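Local coordinates for protein oxidized polyvinyl alcohol hydrolase (Pseudomonas sp. VM15C, PDB 3WWC) that hydrolyses beta-diketones such as 4,6-nonanedione and carries out the second step of polyvinyl alcohol degradation by cleaving the oxidized polymer, at residues A[241-246]-A[289-294]; A[144-149]-A[188-193]; A[33-38]-A[52-57]; A[98-103]-A[151-156]. The protein carries 1 engineered substitution. All coordinates share one frame; numbering follows the deposited sequence.

Interaction 1: residues A[241-246]-A[289-294]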
loop_
_atom_site.group_PDB
_atom_site.type_symbol
_atom_site.label_atom_id
_atom_site.label_comp_id
_atom_site.label_asym_id
_atom_site.label_seq_id
_atom_site.Cartn_x
_atom_site.Cartn_y
_atom_site.Cartn_z
ATOM N N PRO A 241 -14.541 5.854 5.967
ATOM C CA PRO A 241 -14.814 5.948 7.408
ATOM C C PRO A 241 -14.719 7.352 7.979
ATOM O O PRO A 241 -13.877 8.140 7.572
ATOM C CB PRO A 241 -13.816 4.982 8.025
ATOM C CG PRO A 241 -12.773 4.723 6.978
ATOM C CD PRO A 241 -13.394 4.983 5.641
ATOM N N ALA A 242 -15.593 7.679 8.941
ATOM C CA ALA A 242 -15.555 9.012 9.543
ATOM C C ALA A 242 -14.319 9.130 10.414
ATOM O O ALA A 242 -13.738 10.229 10.561
ATOM C CB ALA A 242 -16.813 9.231 10.398
ATOM N N LYS A 243 -13.935 8.007 11.005
ATOM C CA LYS A 243 -12.756 7.989 11.868
ATOM C C LYS A 243 -11.988 6.694 11.756
ATOM O O LYS A 243 -12.566 5.588 11.744
ATOM C CB LYS A 243 -13.120 8.200 13.328
ATOM C CG LYS A 243 -11.884 8.591 14.131
ATOM C CD LYS A 243 -12.179 9.026 15.542
ATOM C CE LYS A 243 -10.869 9.472 16.183
ATOM N NZ LYS A 243 -11.103 9.989 17.577
ATOM N N VAL A 244 -10.678 6.818 11.614
ATOM C CA VAL A 244 -9.842 5.621 11.544
ATOM C C VAL A 244 -8.987 5.554 12.783
ATOM O O VAL A 244 -8.825 6.533 13.521
ATOM C CB VAL A 244 -8.916 5.567 10.240
ATOM C CG1 VAL A 244 -9.782 5.560 9.012
ATOM C CG2 VAL A 244 -7.905 6.698 10.201
ATOM N N GLY A 245 -8.490 4.353 13.040
ATOM C CA GLY A 245 -7.584 4.082 14.141
ATOM C C GLY A 245 -6.276 4.868 13.976
ATOM O O GLY A 245 -5.993 5.437 12.898
ATOM N N PRO A 246 -5.419 4.876 14.988
ATOM C CA PRO A 246 -4.162 5.618 14.965
ATOM C C PRO A 246 -3.155 5.072 13.966
ATOM O O PRO A 246 -2.807 3.881 14.022
ATOM C CB PRO A 246 -3.654 5.487 16.388
ATOM C CG PRO A 246 -4.801 5.100 17.153
ATOM C CD PRO A 246 -5.649 4.258 16.305
ATOM N N GLN A 289 -7.675 13.232 9.260
ATOM C CA GLN A 289 -7.916 12.338 10.401
ATOM C C GLN A 289 -7.120 12.763 11.606
ATOM O O GLN A 289 -5.904 12.928 11.546
ATOM C CB GLN A 289 -7.580 10.911 9.955
ATOM C CG GLN A 289 -8.617 10.390 9.014
ATOM C CD GLN A 289 -9.928 10.154 9.746
ATOM O OE1 GLN A 289 -9.945 9.577 10.839
ATOM N NE2 GLN A 289 -11.016 10.575 9.151
ATOM N N PRO A 290 -7.782 12.930 12.759
ATOM C CA PRO A 290 -7.085 13.379 13.945
ATOM C C PRO A 290 -6.069 12.491 14.569
ATOM O O PRO A 290 -5.152 12.988 15.203
ATOM C CB PRO A 290 -8.222 13.721 14.922
ATOM C CG PRO A 290 -9.285 12.761 14.536
ATOM C CD PRO A 290 -9.221 12.741 13.018
ATOM N N ASP A 291 -6.232 11.182 14.395
ATOM C CA ASP A 291 -5.276 10.268 14.972
ATOM C C ASP A 291 -4.302 9.716 13.961
ATOM O O ASP A 291 -3.668 8.702 14.189
ATOM C CB ASP A 291 -5.993 9.119 15.671
ATOM C CG ASP A 291 -6.806 9.590 16.839
ATOM O OD1 ASP A 291 -6.455 10.668 17.398
ATOM O OD2 ASP A 291 -7.789 8.895 17.209
ATOM N N VAL A 292 -4.169 10.406 12.851
ATOM C CA VAL A 292 -3.228 9.991 11.795
ATOM C C VAL A 292 -2.212 11.079 11.515
ATOM O O VAL A 292 -2.574 12.252 11.381
ATOM C CB VAL A 292 -3.992 9.729 10.473
ATOM C CG1 VAL A 292 -3.011 9.362 9.352
ATOM C CG2 VAL A 292 -4.985 8.618 10.656
ATOM N N VAL A 293 -0.933 10.720 11.433
ATOM C CA VAL A 293 0.138 11.615 10.991
ATOM C C VAL A 293 0.268 11.280 9.502
ATOM O O VAL A 293 0.506 10.128 9.172
ATOM C CB VAL A 293 1.476 11.292 11.686
ATOM C CG1 VAL A 293 2.641 12.047 11.021
ATOM C CG2 VAL A 293 1.399 11.666 13.164
ATOM N N HIS A 294 0.066 12.247 8.610
ATOM C CA HIS A 294 0.254 11.981 7.202
ATOM C C HIS A 294 1.479 12.726 6.714
ATOM O O HIS A 294 1.629 13.918 6.974
ATOM C CB HIS A 294 -0.953 12.439 6.367
ATOM C CG HIS A 294 -0.792 12.107 4.919
ATOM N ND1 HIS A 294 -0.157 12.960 4.030
ATOM C CD2 HIS A 294 -0.953 10.933 4.271
ATOM C CE1 HIS A 294 0.066 12.313 2.900
ATOM N NE2 HIS A 294 -0.407 11.082 3.011
HETATM O O HOH W 1 -9.496 12.182 18.167
HETATM O O HOH W 2 -8.200 9.344 13.059
HETATM O O HOH W 3 -8.575 6.689 16.332
#
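Gln289 holds the backbone of 241-246 with both ends of its carboxamide. Its NE2 donates to Ala242 O over 3.1 Å in an almost straight bond (177°) that lies in the plane of the amide, although it reaches that carbonyl from above the carbonyl plane. The other end, OE1, accepts from Val244 N at 3.0 Å, with the donor likewise raised above the plane of the C=O. A bend at chi2 (-69°) sets CD of Gln289 where the amide can span the peptides on both sides of Lys243.

Beside this polar bridge the contact turns apolar: Val244 CG2 meets Val292 CG2 at 3.5 Å. Pro246 CA makes a CA-H...O contact of 3.2 Å with Asp291 O. At the outer margin Lys243 runs fully extended to place NZ 3.5 Å from Asp291 OD2, a rather long salt bridge, while its CE passes 4.0 Å from Pro290 CG. Waters link the two segments. One donates to Gln289 OE1 and Val244 O and accepts from Asp291 N; another accepts from Lys243 NZ at 2.8 Å and donates weakly to Asp291 OD1; a third donates to Val244 O and Asp291 OD2.

Further out, a type I turn from Gln289 to Val292 presents these groups. Strands 247-253 and 292-298 start here side by side in the central sheet of the alpha/beta-hydrolase fold, with Phe286 of helix 275-288 against Val292. The chemistry implies a division of labour: the neutral amide fixes the loop by two directional bonds, with water as a second donor to OE1, whereas the ion pair at the exposed margin is long and partly bridged by water, consistent with a weaker tie.

Interaction 2: residues A[144-149]-A[188-193]; sequences NDEGPD and LFRSNF
Glu146 and Arg190 form a side-on, two-pronged salt bridge that joins the lead-in to helix 148-160 to the C-terminal end of helix 178-189, the helix that follows the probable nucleophile position, altered by engineering in this structure, of the alpha/beta-hydrolase fold. Arg190 NE donates to Glu146 OE1 at 2.9 Å, nearly straight and in the guanidinium plane. NH2 reaches OE2 at 2.8 Å along a more bent path. Both oxygens use their syn lone pairs, and the two flat groups are turned 30° against each other.

Chi1 of Glu146 (67°) tucks CG between the backbone N and the carbonyl carbon; from there the chain extends and brings the carboxylate to the NE/NH2 edge of the Arg190 guanidinium, whose own chain bends at chi2 (-75°). OE1 has a second partner in Ser150 OG, so three donors, two of them on OE1, fix the carboxylate.

The start of Glu146, its N, CA and CB, lies on Phe189: CB touches the ring at CG, and N sits over the same face. Ahead of the helix, Asp145 OD1 accepts from Gly147 N at 2.9 Å to make an Asx turn, while Arg185 reaches Glu146 O from helix 178-189. Glu146 CA completes the arrangement with a CH-pi contact, 3.5 Å above the ring centre of Phe189.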
loop_
_atom_site.group_PDB
_atom_site.type_symbol
_atom_site.label_atom_id
_atom_site.label_comp_id
_atom_site.label_asym_id
_atom_site.label_seq_id
_atom_site.Cartn_x
_atom_site.Cartn_y
_atom_site.Cartn_z
ATOM N N ASN A 144 -18.324 -2.549 1.316
ATOM C CA ASN A 144 -18.061 -2.550 2.742
ATOM C C ASN A 144 -17.538 -3.885 3.254
ATOM O O ASN A 144 -17.789 -4.276 4.393
ATOM C CB ASN A 144 -19.289 -2.036 3.545
ATOM C CG ASN A 144 -19.436 -0.459 3.510
ATOM O OD1 ASN A 144 -18.712 0.275 4.194
ATOM N ND2 ASN A 144 -20.384 0.034 2.694
ATOM N N ASP A 145 -16.792 -4.566 2.398
ATOM C CA ASP A 145 -16.120 -5.810 2.728
ATOM C C ASP A 145 -14.676 -5.565 2.256
ATOM O O ASP A 145 -14.456 -5.293 1.074
ATOM C CB ASP A 145 -16.723 -6.996 1.968
ATOM C CG ASP A 145 -16.121 -8.342 2.399
ATOM O OD1 ASP A 145 -14.870 -8.504 2.549
ATOM O OD2 ASP A 145 -16.924 -9.279 2.558
ATOM N N GLU A 146 -13.731 -5.695 3.186
ATOM C CA GLU A 146 -12.313 -5.432 2.916
ATOM C C GLU A 146 -11.769 -6.278 1.804
ATOM O O GLU A 146 -10.841 -5.867 1.102
ATOM C CB GLU A 146 -11.483 -5.662 4.188
ATOM C CG GLU A 146 -11.452 -7.116 4.635
ATOM C CD GLU A 146 -10.710 -7.312 5.961
ATOM O OE1 GLU A 146 -9.694 -6.635 6.179
ATOM O OE2 GLU A 146 -11.143 -8.152 6.794
ATOM N N GLY A 147 -12.335 -7.460 1.601
ATOM C CA GLY A 147 -11.782 -8.332 0.558
ATOM C C GLY A 147 -10.767 -9.326 1.097
ATOM O O GLY A 147 -10.203 -9.114 2.159
ATOM N N PRO A 148 -10.427 -10.354 0.320
ATOM C CA PRO A 148 -9.505 -11.377 0.800
ATOM C C PRO A 148 -8.033 -11.071 0.917
ATOM O O PRO A 148 -7.346 -11.815 1.578
ATOM C CB PRO A 148 -9.801 -12.594 -0.099
ATOM C CG PRO A 148 -10.480 -12.031 -1.311
ATOM C CD PRO A 148 -11.067 -10.684 -0.967
ATOM N N ASP A 149 -7.540 -9.998 0.293
ATOM C CA ASP A 149 -6.149 -9.701 0.505
ATOM C C ASP A 149 -5.981 -8.972 1.843
ATOM O O ASP A 149 -5.070 -9.315 2.609
ATOM C CB ASP A 149 -5.589 -8.811 -0.643
ATOM C CG ASP A 149 -4.944 -9.634 -1.734
ATOM O OD1 ASP A 149 -4.496 -10.768 -1.460
ATOM O OD2 ASP A 149 -4.851 -9.155 -2.882
ATOM N N LEU A 188 -7.492 1.645 5.198
ATOM C CA LEU A 188 -8.848 2.152 5.412
ATOM C C LEU A 188 -9.727 1.131 6.075
ATOM O O LEU A 188 -10.644 1.499 6.827
ATOM C CB LEU A 188 -9.478 2.569 4.055
ATOM C CG LEU A 188 -8.795 3.798 3.451
ATOM C CD1 LEU A 188 -9.203 3.931 1.977
ATOM C CD2 LEU A 188 -9.182 5.064 4.281
ATOM N N PHE A 189 -9.454 -0.149 5.828
ATOM C CA PHE A 189 -10.272 -1.220 6.412
ATOM C C PHE A 189 -9.684 -1.850 7.648
ATOM O O PHE A 189 -10.437 -2.483 8.419
ATOM C CB PHE A 189 -10.531 -2.370 5.414
ATOM C CG PHE A 189 -11.652 -2.094 4.416
ATOM C CD1 PHE A 189 -12.968 -2.408 4.709
ATOM C CD2 PHE A 189 -11.342 -1.615 3.161
ATOM C CE1 PHE A 189 -13.961 -2.251 3.741
ATOM C CE2 PHE A 189 -12.342 -1.455 2.171
ATOM C CZ PHE A 189 -13.660 -1.785 2.478
ATOM N N ARG A 190 -8.366 -1.730 7.869
ATOM C CA ARG A 190 -7.749 -2.380 9.027
ATOM C C ARG A 190 -6.914 -1.380 9.833
ATOM O O ARG A 190 -5.809 -1.666 10.285
ATOM C CB ARG A 190 -6.896 -3.559 8.521
ATOM C CG ARG A 190 -7.765 -4.752 8.139
ATOM C CD ARG A 190 -8.290 -5.475 9.394
ATOM N NE ARG A 190 -8.947 -6.686 8.941
ATOM C CZ ARG A 190 -9.166 -7.773 9.688
ATOM N NH1 ARG A 190 -8.792 -7.810 10.962
ATOM N NH2 ARG A 190 -9.710 -8.851 9.145
ATOM N N SER A 191 -7.479 -0.195 10.048
ATOM C CA SER A 191 -6.782 0.831 10.793
ATOM C C SER A 191 -6.646 0.558 12.271
ATOM O O SER A 191 -6.007 1.345 12.960
ATOM C CB SER A 191 -7.431 2.206 10.587
ATOM O OG SER A 191 -8.730 2.244 11.169
ATOM N N ASN A 192 -7.228 -0.538 12.764
ATOM C CA ASN A 192 -7.012 -0.869 14.165
ATOM C C ASN A 192 -6.017 -2.007 14.278
ATOM O O ASN A 192 -5.763 -2.521 15.369
ATOM C CB ASN A 192 -8.339 -1.224 14.842
ATOM C CG ASN A 192 -9.283 -0.013 14.871
ATOM O OD1 ASN A 192 -8.909 1.046 15.372
ATOM N ND2 ASN A 192 -10.474 -0.161 14.307
ATOM N N PHE A 193 -5.379 -2.346 13.162
ATOM C CA PHE A 193 -4.371 -3.420 13.168
ATOM C C PHE A 193 -3.002 -2.823 12.790
ATOM O O PHE A 193 -2.096 -2.771 13.600
ATOM C CB PHE A 193 -4.744 -4.555 12.174
ATOM C CG PHE A 193 -3.730 -5.669 12.140
ATOM C CD1 PHE A 193 -3.643 -6.555 13.200
ATOM C CD2 PHE A 193 -2.856 -5.816 11.049
ATOM C CE1 PHE A 193 -2.696 -7.607 13.205
ATOM C CE2 PHE A 193 -1.914 -6.839 11.032
ATOM C CZ PHE A 193 -1.835 -7.741 12.109
#

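Interaction 3: residues A[33-38]-A[52-57]; sequences VKEGLN and VYPAKN
Gly36 and Val52 make an antiparallel hydrogen-bonded pair, the tight part of this hairpin contact. Gly36 N donates to Val52 O at 2.9 Å, on a lone pair in the carbonyl plane. The return bond from Val52 N to Gly36 O is equally short, with Val52 N raised above the plane of the Gly36 carbonyl. Beside the pair, CB and CG2 of Val52 lie against Lys34 O, CB 3.8 Å from it, and CG2 also packs on Asn38 ND2.

Asn38 folds back on the residues leading into the strand: OD1 accepts from Lys34 N at 2.9 Å and ND2 donates to Lys34 O, so one carboxamide serves both backbone polar groups of Lys34. Lys34 NZ, in turn, curls back to donate to Glu35 O and Leu37 O.

The outer side is looser. Glu35, with CG anti to the backbone N (chi1 169°), lays its extended chain across Pro54 at about a right angle; CG and Pro54 CD are 3.8 Å apart. Its carboxylate also brushes Pro54 CD, while Glu35 itself is exposed.

Tyr164 packs on Glu35 and Pro54, while helix 148-160 touches Val33 through Cys159 and Val52 through Val160. Strand 36-43 forms one edge of the large sheet, and strand 46-53 leads inward to strand 96-100.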
loop_
_atom_site.group_PDB
_atom_site.type_symbol
_atom_site.label_atom_id
_atom_site.label_comp_id
_atom_site.label_asym_id
_atom_site.label_seq_id
_atom_site.Cartn_x
_atom_site.Cartn_y
_atom_site.Cartn_z
ATOM N N VAL A 33 5.066 -22.093 10.191
ATOM C CA VAL A 33 5.739 -20.955 9.579
ATOM C C VAL A 33 7.226 -21.157 9.498
ATOM O O VAL A 33 7.835 -21.777 10.382
ATOM C CB VAL A 33 5.497 -19.685 10.372
ATOM C CG1 VAL A 33 6.209 -18.493 9.690
ATOM C CG2 VAL A 33 4.068 -19.449 10.464
ATOM N N LYS A 34 7.826 -20.660 8.431
ATOM C CA LYS A 34 9.247 -20.810 8.265
ATOM C C LYS A 34 9.900 -19.568 7.709
ATOM O O LYS A 34 9.219 -18.674 7.195
ATOM C CB LYS A 34 9.536 -21.998 7.326
ATOM C CG LYS A 34 8.866 -21.882 5.978
ATOM C CD LYS A 34 9.226 -23.036 4.983
ATOM C CE LYS A 34 10.664 -22.915 4.401
ATOM N NZ LYS A 34 10.883 -21.747 3.498
ATOM N N GLU A 35 11.226 -19.512 7.824
ATOM C CA GLU A 35 11.965 -18.419 7.237
ATOM C C GLU A 35 11.898 -18.724 5.760
ATOM O O GLU A 35 11.896 -19.890 5.347
ATOM C CB GLU A 35 13.419 -18.447 7.694
ATOM C CG GLU A 35 14.302 -17.513 6.931
ATOM C CD GLU A 35 15.714 -17.416 7.519
ATOM O OE1 GLU A 35 16.028 -18.161 8.465
ATOM O OE2 GLU A 35 16.506 -16.590 7.018
ATOM N N GLY A 36 11.838 -17.690 4.941
ATOM C CA GLY A 36 11.787 -17.883 3.511
ATOM C C GLY A 36 10.375 -18.048 2.969
ATOM O O GLY A 36 9.428 -17.479 3.517
ATOM N N LEU A 37 10.223 -18.854 1.928
ATOM C CA LEU A 37 8.931 -19.038 1.297
ATOM C C LEU A 37 7.971 -19.939 2.054
ATOM O O LEU A 37 8.374 -21.063 2.451
ATOM C CB LEU A 37 9.122 -19.606 -0.107
ATOM C CG LEU A 37 7.829 -19.812 -0.890
ATOM C CD1 LEU A 37 7.139 -18.491 -1.220
ATOM C CD2 LEU A 37 8.217 -20.493 -2.223
ATOM N N ASN A 38 6.745 -19.446 2.313
ATOM C CA ASN A 38 5.679 -20.220 2.993
ATOM C C ASN A 38 4.589 -20.390 1.971
ATOM O O ASN A 38 4.181 -19.412 1.346
ATOM C CB ASN A 38 5.138 -19.387 4.166
ATOM C CG ASN A 38 6.138 -19.308 5.305
ATOM O OD1 ASN A 38 6.029 -20.079 6.255
ATOM N ND2 ASN A 38 7.133 -18.430 5.200
ATOM N N VAL A 52 9.226 -14.710 4.317
ATOM C CA VAL A 52 9.636 -14.074 5.553
ATOM C C VAL A 52 11.136 -13.900 5.626
ATOM O O VAL A 52 11.908 -14.863 5.430
ATOM C CB VAL A 52 9.217 -14.923 6.801
ATOM C CG1 VAL A 52 9.762 -14.263 8.122
ATOM C CG2 VAL A 52 7.713 -15.107 6.863
ATOM N N TYR A 53 11.577 -12.669 5.902
ATOM C CA TYR A 53 13.009 -12.413 6.150
ATOM C C TYR A 53 13.038 -11.863 7.598
ATOM O O TYR A 53 12.706 -10.686 7.853
ATOM C CB TYR A 53 13.575 -11.354 5.169
ATOM C CG TYR A 53 13.789 -11.778 3.715
ATOM C CD1 TYR A 53 12.730 -11.810 2.793
ATOM C CD2 TYR A 53 15.065 -12.125 3.250
ATOM C CE1 TYR A 53 12.968 -12.187 1.462
ATOM C CE2 TYR A 53 15.292 -12.491 1.931
ATOM C CZ TYR A 53 14.238 -12.522 1.048
ATOM O OH TYR A 53 14.477 -12.879 -0.290
ATOM N N PRO A 54 13.473 -12.677 8.584
ATOM C CA PRO A 54 13.509 -12.199 9.973
ATOM C C PRO A 54 14.509 -11.073 10.188
ATOM O O PRO A 54 15.574 -11.013 9.567
ATOM C CB PRO A 54 13.860 -13.441 10.794
ATOM C CG PRO A 54 13.567 -14.595 9.869
ATOM C CD PRO A 54 13.846 -14.102 8.474
ATOM N N ALA A 55 14.151 -10.159 11.087
ATOM C CA ALA A 55 14.998 -9.016 11.374
ATOM C C ALA A 55 16.366 -9.392 11.864
ATOM O O ALA A 55 16.468 -10.304 12.687
ATOM C CB ALA A 55 14.326 -8.140 12.454
ATOM N N LYS A 56 17.364 -8.637 11.426
ATOM C CA LYS A 56 18.767 -8.802 11.888
ATOM C C LYS A 56 19.140 -7.704 12.888
ATOM O O LYS A 56 18.589 -6.594 12.856
ATOM C CB LYS A 56 19.737 -8.664 10.729
ATOM C CG LYS A 56 19.557 -9.676 9.651
ATOM C CD LYS A 56 19.609 -11.081 10.173
ATOM C CE LYS A 56 20.088 -11.985 9.053
ATOM N NZ LYS A 56 20.456 -11.113 7.868
ATOM N N ASN A 57 20.119 -8.001 13.757
ATOM C CA ASN A 57 20.616 -7.046 14.776
ATOM C C ASN A 57 19.564 -6.500 15.738
ATOM O O ASN A 57 19.709 -5.368 16.246
ATOM C CB ASN A 57 21.326 -5.858 14.114
ATOM C CG ASN A 57 22.578 -6.273 13.381
ATOM O OD1 ASN A 57 23.283 -7.197 13.816
ATOM N ND2 ASN A 57 22.873 -5.604 12.265
#

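Interaction 4: residues A[98-103]-A[151-156]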
loop_
_atom_site.group_PDB
_atom_site.type_symbol
_atom_site.label_atom_id
_atom_site.label_comp_id
_atom_site.label_asym_id
_atom_site.label_seq_id
_atom_site.Cartn_x
_atom_site.Cartn_y
_atom_site.Cartn_z
ATOM N N ILE A 98 7.727 -9.410 5.779
ATOM C CA ILE A 98 6.740 -10.478 5.534
ATOM C C ILE A 98 6.044 -10.021 4.263
ATOM O O ILE A 98 5.202 -9.107 4.288
ATOM C CB ILE A 98 5.769 -10.572 6.705
ATOM C CG1 ILE A 98 6.528 -10.739 8.040
ATOM C CG2 ILE A 98 4.846 -11.770 6.459
ATOM C CD1 ILE A 98 5.563 -10.679 9.236
ATOM N N ALA A 99 6.393 -10.666 3.131
ATOM C CA ALA A 99 5.972 -10.221 1.798
ATOM C C ALA A 99 4.993 -11.159 1.180
ATOM O O ALA A 99 5.336 -12.307 0.867
ATOM C CB ALA A 99 7.239 -10.158 0.912
ATOM N N PRO A 100 3.776 -10.709 0.958
ATOM C CA PRO A 100 2.761 -11.587 0.367
ATOM C C PRO A 100 2.894 -11.735 -1.127
ATOM O O PRO A 100 3.288 -10.806 -1.816
ATOM C CB PRO A 100 1.438 -10.877 0.705
ATOM C CG PRO A 100 1.858 -9.357 0.685
ATOM C CD PRO A 100 3.225 -9.374 1.354
ATOM N N VAL A 101 2.557 -12.929 -1.619
ATOM C CA VAL A 101 2.524 -13.202 -3.071
ATOM C C VAL A 101 1.101 -12.898 -3.530
ATOM O O VAL A 101 0.122 -13.195 -2.812
ATOM C CB VAL A 101 2.898 -14.666 -3.325
ATOM C CG1 VAL A 101 2.772 -15.046 -4.830
ATOM C CG2 VAL A 101 4.347 -14.875 -2.854
ATOM N N ARG A 102 0.956 -12.330 -4.717
ATOM C CA ARG A 102 -0.354 -11.989 -5.271
ATOM C C ARG A 102 -1.169 -13.263 -5.562
ATOM O O ARG A 102 -0.607 -14.285 -6.010
ATOM C CB ARG A 102 -0.176 -11.180 -6.573
ATOM C CG ARG A 102 0.468 -9.817 -6.334
ATOM C CD ARG A 102 0.886 -9.103 -7.639
ATOM N NE ARG A 102 1.965 -9.872 -8.225
ATOM C CZ ARG A 102 2.428 -9.723 -9.452
ATOM N NH1 ARG A 102 1.941 -8.771 -10.251
ATOM N NH2 ARG A 102 3.315 -10.631 -9.908
ATOM N N ALA A 103 -2.471 -13.220 -5.299
ATOM C CA ALA A 103 -3.316 -14.386 -5.536
ATOM C C ALA A 103 -3.219 -14.851 -6.999
ATOM O O ALA A 103 -3.104 -16.069 -7.277
ATOM C CB ALA A 103 -4.772 -14.004 -5.186
ATOM N N SER A 151 -7.745 -9.150 4.510
ATOM C CA SER A 151 -7.839 -10.107 5.633
ATOM C C SER A 151 -6.697 -11.118 5.655
ATOM O O SER A 151 -6.221 -11.503 6.728
ATOM C CB SER A 151 -9.195 -10.825 5.617
ATOM O OG SER A 151 -9.417 -11.504 4.391
ATOM N N PHE A 152 -6.198 -11.515 4.492
ATOM C CA PHE A 152 -5.096 -12.456 4.457
ATOM C C PHE A 152 -3.891 -11.827 5.102
ATOM O O PHE A 152 -3.199 -12.475 5.859
ATOM C CB PHE A 152 -4.775 -12.770 2.977
ATOM C CG PHE A 152 -3.396 -13.312 2.732
ATOM C CD1 PHE A 152 -2.844 -14.339 3.510
ATOM C CD2 PHE A 152 -2.637 -12.792 1.680
ATOM C CE1 PHE A 152 -1.559 -14.827 3.234
ATOM C CE2 PHE A 152 -1.348 -13.296 1.410
ATOM C CZ PHE A 152 -0.811 -14.318 2.192
ATOM N N PHE A 153 -3.625 -10.557 4.842
ATOM C CA PHE A 153 -2.386 -9.965 5.397
ATOM C C PHE A 153 -2.414 -9.947 6.916
ATOM O O PHE A 153 -1.383 -10.121 7.530
ATOM C CB PHE A 153 -2.191 -8.512 4.901
ATOM C CG PHE A 153 -2.143 -8.357 3.407
ATOM C CD1 PHE A 153 -1.767 -9.388 2.543
ATOM C CD2 PHE A 153 -2.520 -7.135 2.876
ATOM C CE1 PHE A 153 -1.780 -9.188 1.148
ATOM C CE2 PHE A 153 -2.536 -6.906 1.502
ATOM C CZ PHE A 153 -2.166 -7.937 0.627
ATOM N N VAL A 154 -3.586 -9.726 7.500
ATOM C CA VAL A 154 -3.694 -9.708 8.964
ATOM C C VAL A 154 -3.417 -11.122 9.471
ATOM O O VAL A 154 -2.637 -11.307 10.384
ATOM C CB VAL A 154 -5.107 -9.237 9.375
ATOM C CG1 VAL A 154 -5.312 -9.395 10.913
ATOM C CG2 VAL A 154 -5.245 -7.767 9.001
ATOM N N ALA A 155 -4.045 -12.104 8.850
ATOM C CA ALA A 155 -3.828 -13.493 9.263
ATOM C C ALA A 155 -2.388 -13.932 9.086
ATOM O O ALA A 155 -1.822 -14.667 9.925
ATOM C CB ALA A 155 -4.733 -14.418 8.481
ATOM N N MET A 156 -1.754 -13.461 8.018
ATOM C CA MET A 156 -0.365 -13.756 7.710
ATOM C C MET A 156 0.562 -13.223 8.809
ATOM O O MET A 156 1.398 -13.949 9.355
ATOM C CB MET A 156 -0.066 -13.114 6.358
ATOM C CG MET A 156 1.383 -13.154 5.956
ATOM S SD MET A 156 1.699 -12.221 4.439
ATOM C CE MET A 156 1.605 -10.482 5.024
#
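Met156 reaches from its helix toward Ile98 and Pro100 in a wholly buried, apolar contact of the helix-on-sheet kind that builds alpha/beta folds. CB starts the chain toward the strand, and CG, anti to the backbone N (chi1 172°), comes within 3.8 Å of Ile98 CG2. SD touches the same methyl and stands 4.0 Å from Pro100 CB. A turn at chi3 (75°) then carries CE back beside Ile98, where it meets CG2 again and lies 3.9 Å from Ile98 O; the same methyl comes 4.2 Å from Pro100 CD. The methionine and isoleucine chains lie side by side, running opposite ways, and one isoleucine methyl serves three consecutive methionine atoms.

Pro100 extends the contact along the helix. Its CB fits among three residues: besides the methionine sulfur it meets Phe153 CE1 at 3.7 Å and Phe152 CE2 at 3.8 Å. Pro100 CG adds a further touch to Phe153 CE1, the proline and that phenylalanine crossing at about a right angle.

Strand 98-100 and helix 151-156 run roughly antiparallel, at 149°, with their axes 9.9 Å apart. Strand 96-100 lies between strands 46-53 and 62-68, and the helix spreads over both: Met156 also touches Phe50 and Val66, Phe152 touches Arg48, and Phe153 touches Met68.

How the interactions relate
From the N terminus, interaction 3 closes first, joining the open ends of the hairpin at one edge of the large sheet. Segment 98-103 then opens interaction 4, and 144-149 opens interaction 2 before 151-156 closes the former and 188-193 the latter, so these two cross. They share helix 148-160 and touch where Phe193 packs on Val154 and Ser151 CB meets Glu146 OE2. Together they tie the sheet to this helix and the helix to 178-189. Interaction 1 follows in series on the far part of the sheet, its centre about 31 Å from that of interaction 3, and meets interaction 2 where Ser191 OG probably accepts from Gly245 N.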